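Local coordinates for UDP-N-Acetylenolpyruvylglucosamine Reductase (Thermus caldophilus, PDB 2GQT), which catalyses the NADPH-dependent, FAD-assisted reduction of UDP-N-acetylenolpyruvylglucosamine to UDP-N-acetylmuramate, a step in building the peptidoglycan cell wall, at residues V113-A125 and F149-V162. Sequence-based numbering, arbitrary orientation.
Sequences VKMNAGTRFGEMA and FGYRKSHLPPGGIV. With FAD (flavin-adenine dinucleotide), chain C.
Asn116 and Arg152 bring the two segments together beside the flavin, in the FAD-binding part of this MurB-family reductase. Asn116 is the C-prime residue of the Schellman motif that closes helix 109-114, a positive-phi position that asparagine tolerates well. Its side chain runs out opposite the backbone N (chi1 -163°), which turns the amide into the opposing loop. ND2 gives a nearly straight bond to Gly150 O (2.9 Å) and another to Glu123 OE1, while OD1 accepts from Ala125 N.

The tight part is Arg152, probably an active-site residue. Bends at chi2 and chi3 bring its guanidinium back over Gly118 to Glu123, with CD 3.4 Å from FAD O2. NH1 and NH2 both grip one oxygen, Glu123 OE2, at the guanidinium edge, NH1 at 3.0 Å; the carboxylate stands almost upright to that plane (81°). Gly118 CA lies over one guanidinium face and Tyr151 CD1 over the other; a side chain on Gly118 would run into NH2. A leucine in place of Arg152 would probably leave the charge of Glu123 without its mate and the carboxylate freer to turn.

Gly118 also holds the flavin: its N donates to FAD O2, and FAD N3 donates to Gly118 O (2.7 Å). Val162 pairs likewise with the adenine. Phe149 adds an apolar patch, with Ala125 CB over one face as a CH-pi contact and Val113 O at its edge.

The side round Lys114 is looser and watery. Its aliphatic chain touches the FAD ribose and Leu156, while NZ donates to two waters, one bridging to Ser154 OG and Leu156 N, the other to Gly160 O. Ser154, small enough to sit against the helix end, donates from OG to Lys114 O at 2.7 Å.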
loop_
_atom_site.group_PDB
_atom_site.type_symbol
_atom_site.label_atom_id
_atom_site.label_comp_id
_atom_site.label_asym_id
_atom_site.label_seq_id
_atom_site.Cartn_x
_atom_site.Cartn_y
_atom_site.Cartn_z
ATOM N N VAL A 113 2.155 2.548 -6.611
ATOM C CA VAL A 113 3.237 3.250 -7.306
ATOM C C VAL A 113 4.295 3.729 -6.304
ATOM O O VAL A 113 5.492 3.469 -6.484
ATOM C CB VAL A 113 2.697 4.439 -8.138
ATOM C CG1 VAL A 113 3.850 5.291 -8.675
ATOM C CG2 VAL A 113 1.804 3.952 -9.270
ATOM N N LYS A 114 3.868 4.406 -5.242
ATOM C CA LYS A 114 4.818 4.930 -4.259
ATOM C C LYS A 114 5.708 3.815 -3.704
ATOM O O LYS A 114 6.922 4.001 -3.551
ATOM C CB LYS A 114 4.092 5.644 -3.116
ATOM C CG LYS A 114 5.018 6.167 -2.016
ATOM C CD LYS A 114 5.679 7.463 -2.402
ATOM C CE LYS A 114 6.516 8.031 -1.275
ATOM N NZ LYS A 114 7.226 9.255 -1.774
ATOM N N MET A 115 5.110 2.658 -3.425
ATOM C CA MET A 115 5.823 1.552 -2.795
ATOM C C MET A 115 6.225 0.464 -3.772
ATOM O O MET A 115 6.563 -0.644 -3.349
ATOM C CB MET A 115 4.965 0.953 -1.671
ATOM C CG MET A 115 4.615 1.943 -0.560
ATOM S SD MET A 115 6.043 2.845 0.105
ATOM C CE MET A 115 7.057 1.502 0.729
ATOM N N ASN A 116 6.170 0.778 -5.070
ATOM C CA ASN A 116 6.421 -0.190 -6.152
ATOM C C ASN A 116 5.994 -1.594 -5.758
ATOM O O ASN A 116 6.788 -2.532 -5.755
ATOM C CB ASN A 116 7.883 -0.166 -6.622
ATOM C CG ASN A 116 8.062 -0.840 -7.966
ATOM O OD1 ASN A 116 7.083 -1.073 -8.689
ATOM N ND2 ASN A 116 9.309 -1.153 -8.318
ATOM N N ALA A 117 4.715 -1.735 -5.431
ATOM C CA ALA A 117 4.235 -2.980 -4.833
ATOM C C ALA A 117 4.419 -4.143 -5.793
ATOM O O ALA A 117 4.225 -4.001 -7.002
ATOM C CB ALA A 117 2.789 -2.847 -4.412
ATOM N N GLY A 118 4.784 -5.299 -5.250
ATOM C CA GLY A 118 5.005 -6.454 -6.096
ATOM C C GLY A 118 5.157 -7.772 -5.382
ATOM O O GLY A 118 5.116 -7.852 -4.149
ATOM N N THR A 119 5.296 -8.813 -6.194
ATOM C CA THR A 119 5.471 -10.188 -5.743
ATOM C C THR A 119 6.595 -10.794 -6.583
ATOM O O THR A 119 7.191 -10.101 -7.411
ATOM C CB THR A 119 4.180 -10.999 -5.957
ATOM O OG1 THR A 119 3.922 -11.111 -7.364
ATOM C CG2 THR A 119 2.986 -10.349 -5.257
ATOM N N ARG A 120 6.864 -12.082 -6.400
ATOM C CA ARG A 120 7.866 -12.775 -7.220
ATOM C C ARG A 120 7.465 -12.808 -8.698
ATOM O O ARG A 120 8.282 -13.124 -9.565
ATOM C CB ARG A 120 8.108 -14.204 -6.709
ATOM C CG ARG A 120 6.952 -15.186 -6.916
ATOM C CD ARG A 120 7.395 -16.643 -6.739
ATOM N NE ARG A 120 7.655 -16.948 -5.334
ATOM C CZ ARG A 120 6.896 -17.727 -4.567
ATOM N NH1 ARG A 120 5.820 -18.328 -5.062
ATOM N NH2 ARG A 120 7.231 -17.921 -3.299
ATOM N N PHE A 121 6.198 -12.504 -8.966
ATOM C CA PHE A 121 5.630 -12.585 -10.309
ATOM C C PHE A 121 5.778 -11.301 -11.124
ATOM O O PHE A 121 5.908 -11.346 -12.356
ATOM C CB PHE A 121 4.164 -13.022 -10.226
ATOM C CG PHE A 121 3.957 -14.290 -9.436
ATOM C CD1 PHE A 121 3.507 -14.242 -8.119
ATOM C CD2 PHE A 121 4.232 -15.534 -10.003
ATOM C CE1 PHE A 121 3.320 -15.412 -7.384
ATOM C CE2 PHE A 121 4.044 -16.705 -9.275
ATOM C CZ PHE A 121 3.584 -16.644 -7.965
ATOM N N GLY A 122 5.766 -10.165 -10.435
ATOM C CA GLY A 122 5.792 -8.858 -11.081
ATOM C C GLY A 122 5.641 -7.742 -10.071
ATOM O O GLY A 122 5.276 -7.982 -8.915
ATOM N N GLU A 123 5.934 -6.524 -10.511
ATOM C CA GLU A 123 5.801 -5.339 -9.667
ATOM C C GLU A 123 5.070 -4.228 -10.404
ATOM O O GLU A 123 4.988 -4.231 -11.636
ATOM C CB GLU A 123 7.163 -4.844 -9.179
ATOM C CG GLU A 123 8.104 -4.431 -10.287
ATOM C CD GLU A 123 9.491 -4.104 -9.783
ATOM O OE1 GLU A 123 10.143 -3.247 -10.415
ATOM O OE2 GLU A 123 9.927 -4.693 -8.764
ATOM N N MET A 124 4.556 -3.273 -9.637
ATOM C CA MET A 124 3.747 -2.190 -10.182
ATOM C C MET A 124 4.436 -1.486 -11.346
ATOM O O MET A 124 3.796 -1.198 -12.349
ATOM C CB MET A 124 3.363 -1.198 -9.082
ATOM C CG MET A 124 2.348 -0.152 -9.517
ATOM S SD MET A 124 0.726 -0.873 -9.821
ATOM C CE MET A 124 -0.226 0.604 -10.155
ATOM N N ALA A 125 5.740 -1.235 -11.222
ATOM C CA ALA A 125 6.505 -0.556 -12.265
ATOM C C ALA A 125 6.393 -1.241 -13.628
ATOM O O ALA A 125 6.348 -0.562 -14.650
ATOM C CB ALA A 125 7.961 -0.426 -11.855
ATOM N N PHE A 149 12.380 3.824 -9.567
ATOM C CA PHE A 149 11.867 2.586 -9.001
ATOM C C PHE A 149 12.984 1.642 -8.587
ATOM O O PHE A 149 14.006 1.526 -9.268
ATOM C CB PHE A 149 10.943 1.873 -9.979
ATOM C CG PHE A 149 9.594 2.510 -10.114
ATOM C CD1 PHE A 149 8.745 2.630 -9.012
ATOM C CD2 PHE A 149 9.161 2.975 -11.348
ATOM C CE1 PHE A 149 7.487 3.207 -9.144
ATOM C CE2 PHE A 149 7.896 3.557 -11.484
ATOM C CZ PHE A 149 7.058 3.671 -10.374
ATOM N N GLY A 150 12.776 0.988 -7.452
ATOM C CA GLY A 150 13.631 -0.092 -6.978
ATOM C C GLY A 150 12.722 -1.100 -6.307
ATOM O O GLY A 150 11.493 -1.002 -6.398
ATOM N N TYR A 151 13.309 -2.071 -5.626
ATOM C CA TYR A 151 12.515 -3.073 -4.938
ATOM C C TYR A 151 11.673 -2.418 -3.853
ATOM O O TYR A 151 12.204 -1.846 -2.906
ATOM C CB TYR A 151 13.412 -4.163 -4.362
ATOM C CG TYR A 151 12.637 -5.321 -3.799
ATOM C CD1 TYR A 151 12.143 -6.319 -4.637
ATOM C CD2 TYR A 151 12.387 -5.417 -2.432
ATOM C CE1 TYR A 151 11.423 -7.388 -4.126
ATOM C CE2 TYR A 151 11.668 -6.489 -1.909
ATOM C CZ TYR A 151 11.191 -7.462 -2.767
ATOM O OH TYR A 151 10.486 -8.524 -2.257
ATOM N N ARG A 152 10.351 -2.472 -4.040
ATOM C CA ARG A 152 9.365 -1.865 -3.135
ATOM C C ARG A 152 9.711 -0.403 -2.791
ATOM O O ARG A 152 9.519 0.064 -1.671
ATOM C CB ARG A 152 9.153 -2.748 -1.888
ATOM C CG ARG A 152 8.961 -4.241 -2.235
ATOM C CD ARG A 152 7.922 -4.458 -3.335
ATOM N NE ARG A 152 8.301 -5.499 -4.298
ATOM C CZ ARG A 152 8.810 -5.277 -5.512
ATOM N NH1 ARG A 152 9.029 -4.038 -5.953
ATOM N NH2 ARG A 152 9.102 -6.311 -6.291
ATOM N N LYS A 153 10.209 0.323 -3.790
ATOM C CA LYS A 153 10.676 1.690 -3.594
ATOM C C LYS A 153 10.446 2.538 -4.853
ATOM O O LYS A 153 10.470 2.024 -5.975
ATOM C CB LYS A 153 12.167 1.680 -3.199
ATOM C CG LYS A 153 12.826 3.055 -3.008
ATOM C CD LYS A 153 13.483 3.541 -4.284
ATOM C CE LYS A 153 14.876 2.991 -4.408
ATOM N NZ LYS A 153 14.894 1.527 -4.142
ATOM N N SER A 154 10.215 3.834 -4.634
ATOM C CA SER A 154 10.218 4.847 -5.686
ATOM C C SER A 154 10.991 6.072 -5.199
ATOM O O SER A 154 11.298 6.195 -4.017
ATOM C CB SER A 154 8.785 5.257 -6.064
ATOM O OG SER A 154 8.137 5.911 -4.990
ATOM N N HIS A 155 11.272 6.978 -6.128
ATOM C CA HIS A 155 11.832 8.289 -5.815
ATOM C C HIS A 155 10.981 9.311 -6.555
ATOM O O HIS A 155 11.352 9.815 -7.616
ATOM C CB HIS A 155 13.311 8.365 -6.239
ATOM C CG HIS A 155 14.056 9.547 -5.700
ATOM N ND1 HIS A 155 14.070 9.884 -4.363
ATOM C CD2 HIS A 155 14.872 10.434 -6.320
ATOM C CE1 HIS A 155 14.833 10.950 -4.189
ATOM N NE2 HIS A 155 15.328 11.305 -5.362
ATOM N N LEU A 156 9.794 9.574 -6.021
ATOM C CA LEU A 156 8.914 10.558 -6.633
ATOM C C LEU A 156 9.464 11.960 -6.435
ATOM O O LEU A 156 10.240 12.193 -5.499
ATOM C CB LEU A 156 7.511 10.487 -6.022
ATOM C CG LEU A 156 6.737 9.184 -6.149
ATOM C CD1 LEU A 156 5.380 9.345 -5.494
ATOM C CD2 LEU A 156 6.583 8.761 -7.593
ATOM N N PRO A 157 9.076 12.905 -7.312
ATOM C CA PRO A 157 9.406 14.297 -7.020
ATOM C C PRO A 157 8.991 14.683 -5.606
ATOM O O PRO A 157 7.970 14.197 -5.118
ATOM C CB PRO A 157 8.591 15.066 -8.055
ATOM C CG PRO A 157 8.492 14.127 -9.207
ATOM C CD PRO A 157 8.369 12.762 -8.599
ATOM N N PRO A 158 9.791 15.529 -4.929
ATOM C CA PRO A 158 9.479 15.916 -3.554
ATOM C C PRO A 158 8.036 16.395 -3.374
ATOM O O PRO A 158 7.573 17.266 -4.117
ATOM C CB PRO A 158 10.488 17.039 -3.269
ATOM C CG PRO A 158 11.608 16.752 -4.161
ATOM C CD PRO A 158 11.055 16.134 -5.396
ATOM N N GLY A 159 7.348 15.823 -2.393
ATOM C CA GLY A 159 5.954 16.149 -2.124
ATOM C C GLY A 159 4.973 15.586 -3.147
ATOM O O GLY A 159 3.776 15.874 -3.083
ATOM N N GLY A 160 5.464 14.763 -4.071
ATOM C CA GLY A 160 4.659 14.294 -5.200
ATOM C C GLY A 160 3.470 13.445 -4.810
ATOM O O GLY A 160 3.579 12.534 -3.986
ATOM N N ILE A 161 2.325 13.760 -5.410
ATOM C CA ILE A 161 1.115 12.967 -5.252
ATOM C C ILE A 161 0.813 12.309 -6.593
ATOM O O ILE A 161 0.578 12.997 -7.587
ATOM C CB ILE A 161 -0.068 13.847 -4.815
ATOM C CG1 ILE A 161 0.280 14.606 -3.533
ATOM C CG2 ILE A 161 -1.338 12.995 -4.642
ATOM C CD1 ILE A 161 -0.820 15.521 -3.049
ATOM N N VAL A 162 0.848 10.981 -6.637
ATOM C CA VAL A 162 0.414 10.262 -7.832
ATOM C C VAL A 162 -1.096 10.445 -7.966
ATOM O O VAL A 162 -1.839 10.172 -7.024
ATOM C CB VAL A 162 0.765 8.775 -7.735
ATOM C CG1 VAL A 162 0.261 8.009 -8.961
ATOM C CG2 VAL A 162 2.274 8.599 -7.549
HETATM P PA FAD C . -0.732 3.450 2.138
HETATM O O1A FAD C . -0.404 2.397 3.113
HETATM O O2A FAD C . -1.952 4.270 2.309
HETATM O O5B FAD C . 0.485 4.453 1.965
HETATM C C5B FAD C . 1.804 3.931 1.767
HETATM C C4B FAD C . 2.724 5.028 1.278
HETATM O O4B FAD C . 2.274 5.460 -0.023
HETATM C C3B FAD C . 2.741 6.282 2.165
HETATM O O3B FAD C . 4.044 6.860 2.074
HETATM C C2B FAD C . 1.716 7.177 1.481
HETATM O O2B FAD C . 1.940 8.560 1.753
HETATM C C1B FAD C . 2.010 6.884 0.025
HETATM N N9A FAD C . 0.906 7.167 -0.916
HETATM C C8A FAD C . -0.321 6.623 -0.906
HETATM N N7A FAD C . -1.021 7.113 -1.932
HETATM C C5A FAD C . -0.230 7.948 -2.614
HETATM C C6A FAD C . -0.388 8.763 -3.741
HETATM N N6A FAD C . -1.525 8.814 -4.447
HETATM N N1A FAD C . 0.661 9.507 -4.146
HETATM C C2A FAD C . 1.822 9.493 -3.476
HETATM N N3A FAD C . 2.021 8.750 -2.390
HETATM C C4A FAD C . 0.999 7.987 -1.957
HETATM N N1 FAD C . 3.167 -4.997 -0.655
HETATM C C2 FAD C . 3.871 -5.538 -1.710
HETATM O O2 FAD C . 4.725 -4.871 -2.276
HETATM N N3 FAD C . 3.629 -6.850 -2.107
HETATM C C4 FAD C . 2.668 -7.636 -1.484
HETATM O O4 FAD C . 2.474 -8.793 -1.872
HETATM C C4X FAD C . 1.954 -7.077 -0.426
HETATM N N5 FAD C . 0.989 -7.833 0.235
HETATM C C5X FAD C . 0.231 -7.241 1.253
HETATM C C6 FAD C . -0.781 -7.984 1.862
HETATM C C7 FAD C . -1.563 -7.426 2.868
HETATM C C7M FAD C . -2.677 -8.258 3.514
HETATM C C8 FAD C . -1.319 -6.108 3.271
HETATM C C8M FAD C . -2.167 -5.475 4.383
HETATM C C9 FAD C . -0.303 -5.370 2.668
HETATM C C9A FAD C . 0.482 -5.923 1.656
HETATM N N10 FAD C . 1.509 -5.190 1.038
HETATM C C10 FAD C . 2.211 -5.764 -0.019
HETATM C "C1'" FAD C . 1.888 -3.826 1.492
HETATM C "C2'" FAD C . 1.022 -2.730 0.849
HETATM O "O2'" FAD C . -0.204 -3.283 0.333
HETATM C "C3'" FAD C . 1.743 -2.010 -0.292
HETATM O "O3'" FAD C . 2.915 -1.356 0.213
HETATM C "C4'" FAD C . 0.825 -1.006 -1.001
HETATM O "O4'" FAD C . 1.473 -0.530 -2.182
HETATM C "C5'" FAD C . 0.437 0.186 -0.129
HETATM O "O5'" FAD C . -0.566 0.910 -0.843
HETATM P P FAD C . -1.673 1.727 -0.033
HETATM O O1P FAD C . -2.518 2.395 -1.041
HETATM O O2P FAD C . -2.306 0.900 1.015
HETATM O O3P FAD C . -0.724 2.838 0.633
HETATM O O HOH W 1 8.938 8.174 -3.619
HETATM O O HOH W 2 9.182 4.380 -1.843
HETATM O O HOH W 3 5.568 11.638 -2.355
#